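Local coordinates for protein esterase (Alcaligenes sp., PDB 1QLW) that probably hydrolyses carboxylic esters, as an esterase of the alpha/beta hydrolase fold that assembles from two copies of the chain, at residues 70-75 against 134-139; 86-91 against 298-303; 143-148 against 166-171; 254-259 against 264-269. All blocks are in the same frame, centred on the assembly; numbering follows the deposited sequence.

Contacts 1, 2 and 3 are buried, whereas contact 4 is only partly so and lies farthest from the centre of the chain, about 19 Å between centres. Contacts 1 and 3 share helix 138-144, sit about 9 Å apart between centres and both reach the second subunit. Contact 3 is nested inside the loop closed by contact 2, and His298 N probably hydrogen-bonds Phe145 O between them. Chemistry follows position: a disulfide sulfur against apolar groups in contact 1, an indole face and a bridging water in contact 2, pure hydrocarbon in contact 3, and in contact 4 an aliphatic pair, with Arg265 of the same helix reaching a sulfate well away from it.

Contact 1 (70-75 against 134-139); sequences GCCLTG and FAAGHE
Cys72 SG touches both the Phe134 ring and the Ala136 methyl, where the loop after strand 65-68 of this alpha/beta hydrolase, probably the oxyanion-hole loop by its place in the fold, meets the chain leading into helix 138-144. Segment 70-75 holds a type II beta turn from Gly70 to Leu73. Inside it the neighbouring cysteines Cys71 and Cys72 are joined by a vicinal disulfide, SG to SG 2.0 Å, which closes a small, stiff ring and fixes where the sulfur can lie. The tight part of the contact is this one atom: Cys72 SG is 3.9 Å from Phe134 CE2. It meets the ring obliquely, 5.2 Å from the centroid, a sulfur-aromatic contact. With CG between the backbone N and carbonyl carbon (chi1 67°), the Phe134 side chain brings its far end closer to the turn. A bulky, polarisable sulfur suits a site lined by an aromatic ring and a methyl, and a short alanine suffices where the backbone already runs close.

The looser side lies towards Cys71, partly exposed, whose side chain comes no nearer than 4.6 Å to segment 134-139. Tyr39 of the second subunit stacks on Phe134 and packs on Cys71, so the subunit interface borders the disulfide. On the tight side Ala136 CB lies 3.9 Å from Cys72 SG.

Contact 2 (86-91 against 298-303); sequences MGWDEY and HMMMQD
Met301 lies across one face of the Trp88 indole, and this CH-pi contact is the heart of the junction between the start of helix 88-94 and the loop ahead of helix 306-319. Met301 CB stands 3.5 Å from the centroid of the six-membered ring of Trp88, only 11° off its normal. Met301 CA adds to the cover, 3.5 Å from Trp88 CE2. The bent Met301 chain, with CG between the backbone N and carbonyl carbon (chi1 70°), carries its sulfur away from the indole. A broad flat ring suits a place where backbone and CB together must be covered.

Apolar packing of a looser sort follows at the benzene end, where Trp88 CH2 is 4.4 Å from Met300 CG. The polar link is a bridging water, which accepts from Trp88 N and donates to Met301 O, each 2.8 Å away. The indole NE1 bonds Asn306 O. Putting an alanine at Trp88 would probably leave Met301 without its aromatic floor and the carbonyl of Asn306 without the indole N-H.

The same loop carries His298, whose ND1 bonds Glu230, consistent with the His-acid pair of the family. Trp88 also packs on Val309, Ala310 and Ile313 of helix 306-319, while Met301 touches His205 of strand 200-205; the pair thus joins helix 88-94 to both.

Contact 3 (143-148 against 166-171); sequences AIFRFG and AELWQQ
Leu168 extends from its helix with CG anti to the backbone N (chi1 175°), and this carries its CD2 methyl to two phenylalanines. Phe145 and Phe147 both place CG beside the backbone N and opposite the carbonyl carbon, with chi1 of -63° and -66°, and each brings a ring edge to the same methyl. The closer is Phe147: Leu168 CD2 lies in the plane of its ring, 3.6 Å from Phe147 CE2. Phe145 is a little farther, with Phe145 CE2 4.1 Å from Leu168 CD2. Within segment 143-148 the Phe145 CB stands 3.6 Å above the plane of the Phe147 ring, offset toward its rim.

Helices 138-144 and 165-171 belong to the long insertion between strands 99-103 and 200-205 of the hydrolase sheet. Arg146, with positive phi, closes the first in a Schellman motif, which turns the chain between the two phenylalanines. Trp169 joins at the side, its CH2 lying 4.4 Å from Phe147 CE2, and also stacks on His138; Phe160 stacks on Phe147.

No hydrogen bond crosses between the segments. The contact thus implies cohesion by hydrophobic burial, its fit resting on a branched leucine whose methyl meets two ring edges.

Contact 4 (254-259 against 264-269); sequences DHIEEF and PRLKAC. With SO4 (sulfate ion), chain D.
Ile256 lays its CG2 methyl against Leu266 in the alpha/beta hydrolase fold, where the loop after strand 248-252 folds over the first turns of helix 263-278. Ile256 CG2 is 3.9 Å from Leu266 CD2, and the two side chains meet at a slant. CG2 stands anti to the backbone N, which turns this branch to the helix. Leu266 also packs on Phe252 and Leu285 of the neighbouring strands, so branched aliphatics suit this seam.

A type I beta turn from Ile256 to Phe259 shapes the loop. Just before it, His255 ND1 gives a nearly straight bond (167°) of 2.9 Å to Glu258 OE2, in the ring plane but from above the carboxylate; Asp157 takes its NE2 and Phe155 stacks on the ring.

Arg265, extended from CG to NE, takes no part in the Ile256-Leu266 packing; its NH2 donates a 2.9 Å bond to O1 of a sulfate probably left from crystallisation. Ser206 also holds that ion. Trp262 gives the arginine a cation-pi partner. With a leucine at Arg265, the sulfate would probably lose its charged mate and Trp262 its cation.

The seam itself is thus apolar, with exposed Glu257 at its margin; the polar chemistry lies in the His255-Glu258 bond and the arginine-sulfate pair.

Contact 1 (70-75 against 134-139)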
loop_
_atom_site.group_PDB
_atom_site.type_symbol
_atom_site.label_atom_id
_atom_site.label_comp_id
_atom_site.label_asym_id
_atom_site.label_seq_id
_atom_site.Cartn_x
_atom_site.Cartn_y
_atom_site.Cartn_z
ATOM N N GLY A 70 -6.716 4.523 10.540
ATOM C CA GLY A 70 -7.677 5.606 10.541
ATOM C C GLY A 70 -7.469 6.610 9.421
ATOM O O GLY A 70 -7.077 6.233 8.310
ATOM N N CYS A 71 -7.828 7.871 9.667
ATOM C CA CYS A 71 -7.812 8.856 8.600
ATOM C C CYS A 71 -6.410 9.141 8.126
ATOM O O CYS A 71 -5.426 8.995 8.846
ATOM C CB CYS A 71 -8.408 10.213 8.965
ATOM S SG CYS A 71 -7.235 11.430 9.604
ATOM N N CYS A 72 -6.300 9.592 6.866
ATOM C CA CYS A 72 -5.117 10.309 6.435
ATOM C C CYS A 72 -3.863 9.448 6.408
ATOM O O CYS A 72 -2.754 9.982 6.310
ATOM C CB CYS A 72 -4.892 11.504 7.423
ATOM S SG CYS A 72 -6.336 12.353 8.016
ATOM N N LEU A 73 -4.017 8.140 6.498
ATOM C CA LEU A 73 -2.963 7.173 6.721
ATOM C C LEU A 73 -3.328 5.891 5.986
ATOM O O LEU A 73 -4.440 5.752 5.474
ATOM C CB LEU A 73 -2.825 6.883 8.231
ATOM C CG LEU A 73 -2.361 8.039 9.110
ATOM C CD1 LEU A 73 -2.696 7.748 10.580
ATOM C CD2 LEU A 73 -0.879 8.282 8.921
ATOM N N THR A 74 -2.391 4.955 5.966
ATOM C CA THR A 74 -2.615 3.638 5.382
ATOM C C THR A 74 -2.196 2.594 6.407
ATOM O O THR A 74 -1.914 2.892 7.572
ATOM C CB THR A 74 -1.818 3.446 4.080
ATOM O OG1 THR A 74 -0.420 3.343 4.384
ATOM C CG2 THR A 74 -2.094 4.559 3.091
ATOM N N GLY A 75 -2.131 1.333 5.991
ATOM C CA GLY A 75 -1.652 0.265 6.862
ATOM C C GLY A 75 -0.217 0.449 7.296
ATOM O O GLY A 75 0.228 -0.195 8.262
ATOM N N PHE A 134 -9.959 15.213 1.256
ATOM C CA PHE A 134 -9.205 16.098 2.127
ATOM C C PHE A 134 -7.849 15.479 2.413
ATOM O O PHE A 134 -7.616 14.294 2.212
ATOM C CB PHE A 134 -9.935 16.406 3.435
ATOM C CG PHE A 134 -10.094 15.238 4.361
ATOM C CD1 PHE A 134 -11.166 14.372 4.232
ATOM C CD2 PHE A 134 -9.204 15.020 5.409
ATOM C CE1 PHE A 134 -11.361 13.297 5.080
ATOM C CE2 PHE A 134 -9.391 13.948 6.270
ATOM C CZ PHE A 134 -10.449 13.093 6.083
ATOM N N ALA A 135 -6.963 16.320 2.916
ATOM C CA ALA A 135 -5.671 15.882 3.431
ATOM C C ALA A 135 -5.425 16.694 4.708
ATOM O O ALA A 135 -5.803 17.859 4.756
ATOM C CB ALA A 135 -4.539 16.063 2.461
ATOM N N ALA A 136 -4.816 16.065 5.692
ATOM C CA ALA A 136 -4.470 16.763 6.929
ATOM C C ALA A 136 -3.054 17.319 6.776
ATOM O O ALA A 136 -2.089 16.577 6.572
ATOM C CB ALA A 136 -4.522 15.801 8.110
ATOM N N GLY A 137 -2.955 18.628 6.862
ATOM C CA GLY A 137 -1.651 19.284 6.804
ATOM C C GLY A 137 -0.856 18.984 8.077
ATOM O O GLY A 137 -1.401 18.573 9.097
ATOM N N HIS A 138 0.436 19.288 8.014
ATOM C CA HIS A 138 1.314 19.025 9.150
ATOM C C HIS A 138 0.837 19.753 10.409
ATOM O O HIS A 138 0.822 19.189 11.504
ATOM C CB HIS A 138 2.737 19.501 8.864
ATOM C CG HIS A 138 3.371 18.911 7.655
ATOM N ND1 HIS A 138 4.529 19.448 7.130
ATOM C CD2 HIS A 138 3.051 17.870 6.846
ATOM C CE1 HIS A 138 4.885 18.749 6.072
ATOM N NE2 HIS A 138 4.005 17.793 5.867
ATOM N N GLU A 139 0.453 21.003 10.215
ATOM C CA GLU A 139 0.071 21.853 11.338
ATOM C C GLU A 139 -1.223 21.368 11.973
ATOM O O GLU A 139 -1.351 21.308 13.199
ATOM C CB GLU A 139 -0.028 23.301 10.880
ATOM C CG GLU A 139 1.188 23.816 10.147
ATOM C CD GLU A 139 1.239 23.575 8.656
ATOM O OE1 GLU A 139 0.496 22.775 8.047
ATOM O OE2 GLU A 139 2.092 24.243 8.016
#

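Contact 2 (86-91 against 298-303)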
loop_
_atom_site.group_PDB
_atom_site.type_symbol
_atom_site.label_atom_id
_atom_site.label_comp_id
_atom_site.label_asym_id
_atom_site.label_seq_id
_atom_site.Cartn_x
_atom_site.Cartn_y
_atom_site.Cartn_z
ATOM N N MET A 86 10.430 -0.957 15.855
ATOM C CA MET A 86 9.445 -2.003 15.643
ATOM C C MET A 86 8.035 -1.454 15.890
ATOM O O MET A 86 7.759 -0.775 16.886
ATOM C CB MET A 86 9.727 -3.140 16.644
ATOM C CG MET A 86 8.901 -4.380 16.367
ATOM S SD MET A 86 9.233 -5.697 17.546
ATOM C CE MET A 86 10.949 -6.066 17.163
ATOM N N GLY A 87 7.156 -1.773 14.964
ATOM C CA GLY A 87 5.753 -1.391 15.085
ATOM C C GLY A 87 4.943 -2.548 15.672
ATOM O O GLY A 87 5.424 -3.647 15.946
ATOM N N TRP A 88 3.640 -2.277 15.802
ATOM C CA TRP A 88 2.751 -3.272 16.367
ATOM C C TRP A 88 2.568 -4.469 15.456
ATOM O O TRP A 88 2.380 -5.583 15.966
ATOM C CB TRP A 88 1.393 -2.686 16.720
ATOM C CG TRP A 88 1.363 -1.839 17.952
ATOM C CD1 TRP A 88 2.400 -1.441 18.748
ATOM C CD2 TRP A 88 0.190 -1.252 18.521
ATOM N NE1 TRP A 88 1.949 -0.649 19.774
ATOM C CE2 TRP A 88 0.580 -0.536 19.668
ATOM C CE3 TRP A 88 -1.175 -1.282 18.189
ATOM C CZ2 TRP A 88 -0.318 0.173 20.459
ATOM C CZ3 TRP A 88 -2.058 -0.572 18.988
ATOM C CH2 TRP A 88 -1.627 0.145 20.111
ATOM N N ASP A 89 2.586 -4.300 14.142
ATOM C CA ASP A 89 2.440 -5.476 13.282
ATOM C C ASP A 89 3.517 -6.521 13.565
ATOM O O ASP A 89 3.242 -7.675 13.906
ATOM C CB ASP A 89 2.496 -4.925 11.873
ATOM C CG ASP A 89 2.319 -6.003 10.880
ATOM O OD1 ASP A 89 1.841 -7.107 11.181
ATOM O OD2 ASP A 89 2.683 -5.673 9.727
ATOM N N GLU A 90 4.793 -6.101 13.514
ATOM C CA GLU A 90 5.894 -7.007 13.785
ATOM C C GLU A 90 5.860 -7.504 15.219
ATOM O O GLU A 90 6.118 -8.681 15.488
ATOM C CB GLU A 90 7.225 -6.298 13.520
ATOM C CG GLU A 90 8.415 -7.197 13.799
ATOM C CD GLU A 90 9.772 -6.635 13.499
ATOM O OE1 GLU A 90 9.870 -5.540 12.915
ATOM O OE2 GLU A 90 10.774 -7.299 13.866
ATOM N N TYR A 91 5.547 -6.633 16.167
ATOM C CA TYR A 91 5.518 -7.041 17.570
ATOM C C TYR A 91 4.461 -8.112 17.797
ATOM O O TYR A 91 4.702 -9.123 18.469
ATOM C CB TYR A 91 5.277 -5.845 18.476
ATOM C CG TYR A 91 5.475 -6.159 19.932
ATOM C CD1 TYR A 91 6.721 -6.521 20.408
ATOM C CD2 TYR A 91 4.454 -6.022 20.847
ATOM C CE1 TYR A 91 6.935 -6.728 21.759
ATOM C CE2 TYR A 91 4.636 -6.228 22.196
ATOM C CZ TYR A 91 5.894 -6.569 22.654
ATOM O OH TYR A 91 6.140 -6.758 23.994
ATOM N N HIS A 298 -2.091 10.574 20.119
ATOM C CA HIS A 298 -3.082 9.807 19.363
ATOM C C HIS A 298 -2.447 8.675 18.556
ATOM O O HIS A 298 -3.092 7.671 18.274
ATOM C CB HIS A 298 -3.787 10.768 18.407
ATOM C CG HIS A 298 -4.855 10.157 17.579
ATOM N ND1 HIS A 298 -5.967 9.539 18.121
ATOM C CD2 HIS A 298 -5.006 10.072 16.237
ATOM C CE1 HIS A 298 -6.729 9.094 17.132
ATOM N NE2 HIS A 298 -6.187 9.448 15.971
ATOM N N MET A 299 -1.187 8.855 18.169
ATOM C CA MET A 299 -0.441 7.872 17.405
ATOM C C MET A 299 0.305 6.929 18.340
ATOM O O MET A 299 1.497 6.640 18.158
ATOM C CB MET A 299 0.510 8.575 16.437
ATOM C CG MET A 299 -0.175 9.462 15.423
ATOM S SD MET A 299 -1.328 8.647 14.332
ATOM C CE MET A 299 -0.270 7.473 13.497
ATOM N N MET A 300 -0.414 6.374 19.320
ATOM C CA MET A 300 0.256 5.646 20.405
ATOM C C MET A 300 0.940 4.367 19.931
ATOM O O MET A 300 1.873 3.895 20.582
ATOM C CB MET A 300 -0.704 5.382 21.552
ATOM C CG MET A 300 -1.818 4.417 21.183
ATOM S SD MET A 300 -2.942 4.130 22.584
ATOM C CE MET A 300 -3.735 5.747 22.657
ATOM N N MET A 301 0.498 3.792 18.812
ATOM C CA MET A 301 1.157 2.638 18.220
ATOM C C MET A 301 2.529 2.982 17.650
ATOM O O MET A 301 3.327 2.086 17.371
ATOM C CB MET A 301 0.292 1.966 17.158
ATOM C CG MET A 301 0.084 2.723 15.858
ATOM S SD MET A 301 -0.814 4.291 15.969
ATOM C CE MET A 301 -2.453 3.648 16.403
ATOM N N GLN A 302 2.843 4.269 17.503
ATOM C CA GLN A 302 4.119 4.758 17.015
ATOM C C GLN A 302 4.957 5.443 18.105
ATOM O O GLN A 302 6.104 5.833 17.851
ATOM C CB GLN A 302 3.920 5.774 15.875
ATOM C CG GLN A 302 3.244 5.142 14.663
ATOM C CD GLN A 302 2.972 6.120 13.544
ATOM O OE1 GLN A 302 3.251 7.310 13.651
ATOM N NE2 GLN A 302 2.402 5.577 12.472
ATOM N N ASP A 303 4.383 5.623 19.286
ATOM C CA ASP A 303 5.022 6.334 20.375
ATOM C C ASP A 303 6.240 5.580 20.890
ATOM O O ASP A 303 6.446 4.392 20.619
ATOM C CB ASP A 303 3.992 6.589 21.478
ATOM C CG ASP A 303 3.052 7.772 21.275
ATOM O OD1 ASP A 303 3.260 8.561 20.343
ATOM O OD2 ASP A 303 2.106 7.854 22.100
HETATM O O HOH W 1 2.707 0.272 15.311
#

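Contact 3 (143-148 against 166-171)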
loop_
_atom_site.group_PDB
_atom_site.type_symbol
_atom_site.label_atom_id
_atom_site.label_comp_id
_atom_site.label_asym_id
_atom_site.label_seq_id
_atom_site.Cartn_x
_atom_site.Cartn_y
_atom_site.Cartn_z
ATOM N N ALA A 143 -1.970 19.074 16.061
ATOM C CA ALA A 143 -2.991 19.295 17.082
ATOM C C ALA A 143 -3.971 18.137 17.142
ATOM O O ALA A 143 -4.373 17.726 18.245
ATOM C CB ALA A 143 -3.673 20.635 16.863
ATOM N N ILE A 144 -4.401 17.582 16.009
ATOM C CA ILE A 144 -5.286 16.416 16.026
ATOM C C ILE A 144 -4.658 15.254 16.783
ATOM O O ILE A 144 -5.313 14.538 17.544
ATOM C CB ILE A 144 -5.637 15.973 14.591
ATOM C CG1 ILE A 144 -6.469 17.070 13.923
ATOM C CG2 ILE A 144 -6.367 14.635 14.580
ATOM C CD1 ILE A 144 -6.613 16.972 12.421
ATOM N N PHE A 145 -3.344 15.089 16.611
ATOM C CA PHE A 145 -2.625 13.993 17.224
ATOM C C PHE A 145 -2.162 14.297 18.641
ATOM O O PHE A 145 -1.653 13.404 19.321
ATOM C CB PHE A 145 -1.439 13.583 16.362
ATOM C CG PHE A 145 -1.777 13.051 14.992
ATOM C CD1 PHE A 145 -3.044 12.583 14.657
ATOM C CD2 PHE A 145 -0.801 12.994 14.019
ATOM C CE1 PHE A 145 -3.331 12.078 13.407
ATOM C CE2 PHE A 145 -1.072 12.491 12.758
ATOM C CZ PHE A 145 -2.327 12.036 12.452
ATOM N N ARG A 146 -2.338 15.540 19.089
ATOM C CA ARG A 146 -2.020 15.981 20.429
ATOM C C ARG A 146 -0.524 15.874 20.707
ATOM O O ARG A 146 -0.108 15.543 21.831
ATOM C CB ARG A 146 -2.841 15.249 21.501
ATOM C CG ARG A 146 -4.334 15.280 21.253
ATOM C CD ARG A 146 -5.146 14.863 22.482
ATOM N NE ARG A 146 -4.652 13.631 23.074
ATOM C CZ ARG A 146 -4.854 12.415 22.580
ATOM N NH1 ARG A 146 -5.662 12.243 21.527
ATOM N NH2 ARG A 146 -4.251 11.367 23.132
ATOM N N PHE A 147 0.290 16.302 19.746
ATOM C CA PHE A 147 1.718 16.355 19.992
ATOM C C PHE A 147 2.115 17.554 20.857
ATOM O O PHE A 147 3.158 17.538 21.485
ATOM C CB PHE A 147 2.479 16.417 18.673
ATOM C CG PHE A 147 2.376 15.183 17.809
ATOM C CD1 PHE A 147 1.957 13.959 18.299
ATOM C CD2 PHE A 147 2.717 15.291 16.473
ATOM C CE1 PHE A 147 1.890 12.856 17.464
ATOM C CE2 PHE A 147 2.665 14.190 15.640
ATOM C CZ PHE A 147 2.257 12.966 16.131
ATOM N N GLY A 148 1.286 18.584 20.814
ATOM C CA GLY A 148 1.516 19.814 21.585
ATOM C C GLY A 148 0.305 20.685 21.336
ATOM O O GLY A 148 -0.614 20.322 20.622
ATOM N N ALA A 166 9.080 14.531 10.194
ATOM C CA ALA A 166 9.139 14.480 8.730
ATOM C C ALA A 166 8.720 13.121 8.189
ATOM O O ALA A 166 8.053 13.012 7.148
ATOM C CB ALA A 166 10.535 14.799 8.215
ATOM N N GLU A 167 9.156 12.061 8.861
ATOM C CA GLU A 167 8.825 10.695 8.462
ATOM C C GLU A 167 7.345 10.447 8.688
ATOM O O GLU A 167 6.707 9.800 7.839
ATOM C CB GLU A 167 9.708 9.690 9.180
ATOM C CG GLU A 167 11.166 9.706 8.741
ATOM C CD GLU A 167 12.032 10.784 9.322
ATOM O OE1 GLU A 167 11.662 11.545 10.221
ATOM O OE2 GLU A 167 13.191 10.866 8.828
ATOM N N LEU A 168 6.755 10.949 9.767
ATOM C CA LEU A 168 5.310 10.815 9.912
ATOM C C LEU A 168 4.601 11.489 8.739
ATOM O O LEU A 168 3.692 10.927 8.136
ATOM C CB LEU A 168 4.835 11.432 11.221
ATOM C CG LEU A 168 3.315 11.459 11.410
ATOM C CD1 LEU A 168 2.709 10.072 11.424
ATOM C CD2 LEU A 168 2.995 12.214 12.698
ATOM N N TRP A 169 5.033 12.699 8.387
ATOM C CA TRP A 169 4.371 13.396 7.277
ATOM C C TRP A 169 4.475 12.617 5.988
ATOM O O TRP A 169 3.572 12.621 5.151
ATOM C CB TRP A 169 4.919 14.805 7.093
ATOM C CG TRP A 169 4.974 15.671 8.316
ATOM C CD1 TRP A 169 5.943 16.610 8.564
ATOM C CD2 TRP A 169 4.086 15.714 9.429
ATOM N NE1 TRP A 169 5.702 17.233 9.752
ATOM C CE2 TRP A 169 4.573 16.700 10.318
ATOM C CE3 TRP A 169 2.924 15.050 9.817
ATOM C CZ2 TRP A 169 3.971 17.026 11.534
ATOM C CZ3 TRP A 169 2.304 15.360 11.021
ATOM C CH2 TRP A 169 2.834 16.352 11.858
ATOM N N GLN A 170 5.600 11.892 5.782
ATOM C CA GLN A 170 5.747 11.069 4.600
ATOM C C GLN A 170 4.671 9.993 4.492
ATOM O O GLN A 170 4.343 9.604 3.362
ATOM C CB GLN A 170 7.118 10.388 4.559
ATOM C CG GLN A 170 8.270 11.300 4.218
ATOM C CD GLN A 170 9.607 10.583 4.343
ATOM O OE1 GLN A 170 9.837 9.920 5.364
ATOM N NE2 GLN A 170 10.468 10.672 3.347
ATOM N N GLN A 171 4.185 9.448 5.612
ATOM C CA GLN A 171 3.225 8.361 5.519
ATOM C C GLN A 171 1.780 8.833 5.446
ATOM O O GLN A 171 0.885 7.983 5.308
ATOM C CB GLN A 171 3.413 7.330 6.620
ATOM C CG GLN A 171 2.995 7.746 8.019
ATOM C CD GLN A 171 3.052 6.573 8.977
ATOM O OE1 GLN A 171 4.164 6.196 9.447
ATOM N NE2 GLN A 171 1.943 5.972 9.270
#

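Contact 4 (254-259 against 264-269)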
loop_
_atom_site.group_PDB
_atom_site.type_symbol
_atom_site.label_atom_id
_atom_site.label_comp_id
_atom_site.label_asym_id
_atom_site.label_seq_id
_atom_site.Cartn_x
_atom_site.Cartn_y
_atom_site.Cartn_z
ATOM N N ASP A 254 -2.997 10.350 26.485
ATOM C CA ASP A 254 -2.859 11.498 27.369
ATOM C C ASP A 254 -3.062 12.823 26.691
ATOM O O ASP A 254 -3.295 12.906 25.475
ATOM C CB ASP A 254 -1.500 11.405 28.071
ATOM C CG ASP A 254 -1.407 12.041 29.438
ATOM O OD1 ASP A 254 -2.368 12.665 29.931
ATOM O OD2 ASP A 254 -0.316 11.893 30.039
ATOM N N HIS A 255 -3.037 13.890 27.491
ATOM C CA HIS A 255 -3.284 15.245 27.043
ATOM C C HIS A 255 -4.660 15.354 26.390
ATOM O O HIS A 255 -4.895 16.201 25.530
ATOM C CB HIS A 255 -2.211 15.813 26.121
ATOM C CG HIS A 255 -0.894 16.007 26.794
ATOM N ND1 HIS A 255 -0.630 17.121 27.562
ATOM C CD2 HIS A 255 0.232 15.259 26.797
ATOM C CE1 HIS A 255 0.613 17.030 28.031
ATOM N NE2 HIS A 255 1.152 15.907 27.583
ATOM N N ILE A 256 -5.641 14.589 26.896
ATOM C CA ILE A 256 -6.959 14.611 26.292
ATOM C C ILE A 256 -7.736 15.863 26.653
ATOM O O ILE A 256 -8.416 16.489 25.834
ATOM C CB ILE A 256 -7.775 13.379 26.758
ATOM C CG1 ILE A 256 -7.189 12.072 26.208
ATOM C CG2 ILE A 256 -9.255 13.509 26.435
ATOM C CD1 ILE A 256 -7.437 11.868 24.728
ATOM N N GLU A 257 -7.697 16.220 27.936
ATOM C CA GLU A 257 -8.552 17.258 28.469
ATOM C C GLU A 257 -8.444 18.615 27.834
ATOM O O GLU A 257 -9.473 19.298 27.684
ATOM C CB GLU A 257 -8.354 17.364 29.997
ATOM C CG GLU A 257 -9.215 16.291 30.649
ATOM C CD GLU A 257 -8.699 15.000 31.167
ATOM O OE1 GLU A 257 -7.845 15.250 32.090
ATOM O OE2 GLU A 257 -8.766 13.819 30.738
ATOM N N GLU A 258 -7.256 18.959 27.337
ATOM C CA GLU A 258 -7.082 20.297 26.792
ATOM C C GLU A 258 -7.471 20.412 25.337
ATOM O O GLU A 258 -7.406 21.527 24.810
ATOM C CB GLU A 258 -5.654 20.765 27.049
ATOM C CG GLU A 258 -4.582 19.918 26.403
ATOM C CD GLU A 258 -3.207 20.075 27.023
ATOM O OE1 GLU A 258 -2.578 21.119 26.723
ATOM O OE2 GLU A 258 -2.728 19.165 27.748
ATOM N N PHE A 259 -7.925 19.339 24.703
ATOM C CA PHE A 259 -8.365 19.413 23.317
ATOM C C PHE A 259 -9.861 19.183 23.210
ATOM O O PHE A 259 -10.341 18.055 23.408
ATOM C CB PHE A 259 -7.610 18.364 22.472
ATOM C CG PHE A 259 -6.146 18.664 22.325
ATOM C CD1 PHE A 259 -5.239 18.237 23.265
ATOM C CD2 PHE A 259 -5.648 19.370 21.236
ATOM C CE1 PHE A 259 -3.887 18.510 23.143
ATOM C CE2 PHE A 259 -4.304 19.660 21.120
ATOM C CZ PHE A 259 -3.418 19.225 22.077
ATOM N N PRO A 264 -14.633 15.231 24.590
ATOM C CA PRO A 264 -15.982 14.685 24.512
ATOM C C PRO A 264 -16.009 13.252 23.998
ATOM O O PRO A 264 -16.943 12.528 24.309
ATOM C CB PRO A 264 -16.748 15.602 23.577
ATOM C CG PRO A 264 -15.776 16.534 22.989
ATOM C CD PRO A 264 -14.484 16.438 23.745
ATOM N N ARG A 265 -15.006 12.865 23.210
ATOM C CA ARG A 265 -14.946 11.510 22.668
ATOM C C ARG A 265 -14.636 10.508 23.773
ATOM O O ARG A 265 -15.235 9.426 23.827
ATOM C CB ARG A 265 -13.915 11.430 21.551
ATOM C CG ARG A 265 -14.318 12.203 20.315
ATOM C CD ARG A 265 -13.235 12.163 19.262
ATOM N NE ARG A 265 -13.708 12.646 17.973
ATOM C CZ ARG A 265 -12.876 12.777 16.933
ATOM N NH1 ARG A 265 -11.578 12.541 17.027
ATOM N NH2 ARG A 265 -13.392 13.148 15.773
ATOM N N LEU A 266 -13.723 10.870 24.672
ATOM C CA LEU A 266 -13.435 10.002 25.820
ATOM C C LEU A 266 -14.685 9.820 26.668
ATOM O O LEU A 266 -15.060 8.716 27.056
ATOM C CB LEU A 266 -12.294 10.625 26.621
ATOM C CG LEU A 266 -11.933 9.953 27.948
ATOM C CD1 LEU A 266 -11.626 8.473 27.796
ATOM C CD2 LEU A 266 -10.780 10.688 28.601
ATOM N N LYS A 267 -15.399 10.920 26.955
ATOM C CA LYS A 267 -16.621 10.852 27.754
ATOM C C LYS A 267 -17.687 9.977 27.114
ATOM O O LYS A 267 -18.335 9.151 27.767
ATOM C CB LYS A 267 -17.145 12.279 27.902
ATOM C CG LYS A 267 -18.215 12.581 28.904
ATOM C CD LYS A 267 -18.257 14.112 29.042
ATOM C CE LYS A 267 -19.587 14.520 29.643
ATOM N NZ LYS A 267 -19.660 16.003 29.719
ATOM N N ALA A 268 -17.901 10.154 25.811
ATOM C CA ALA A 268 -18.885 9.361 25.083
ATOM C C ALA A 268 -18.501 7.888 25.071
ATOM O O ALA A 268 -19.377 7.035 25.150
ATOM C CB ALA A 268 -19.037 9.869 23.659
ATOM N N CYS A 269 -17.212 7.587 24.949
ATOM C CA CYS A 269 -16.801 6.182 24.975
ATOM C C CYS A 269 -17.071 5.575 26.341
ATOM O O CYS A 269 -17.478 4.411 26.407
ATOM C CB CYS A 269 -15.356 6.068 24.535
ATOM S SG CYS A 269 -15.179 6.286 22.749
HETATM S S SO4 D . -11.779 10.979 13.130
HETATM O O1 SO4 D . -12.021 12.459 13.341
HETATM O O2 SO4 D . -11.054 10.486 14.365
HETATM O O3 SO4 D . -10.925 10.828 11.912
HETATM O O4 SO4 D . -13.070 10.251 13.044
#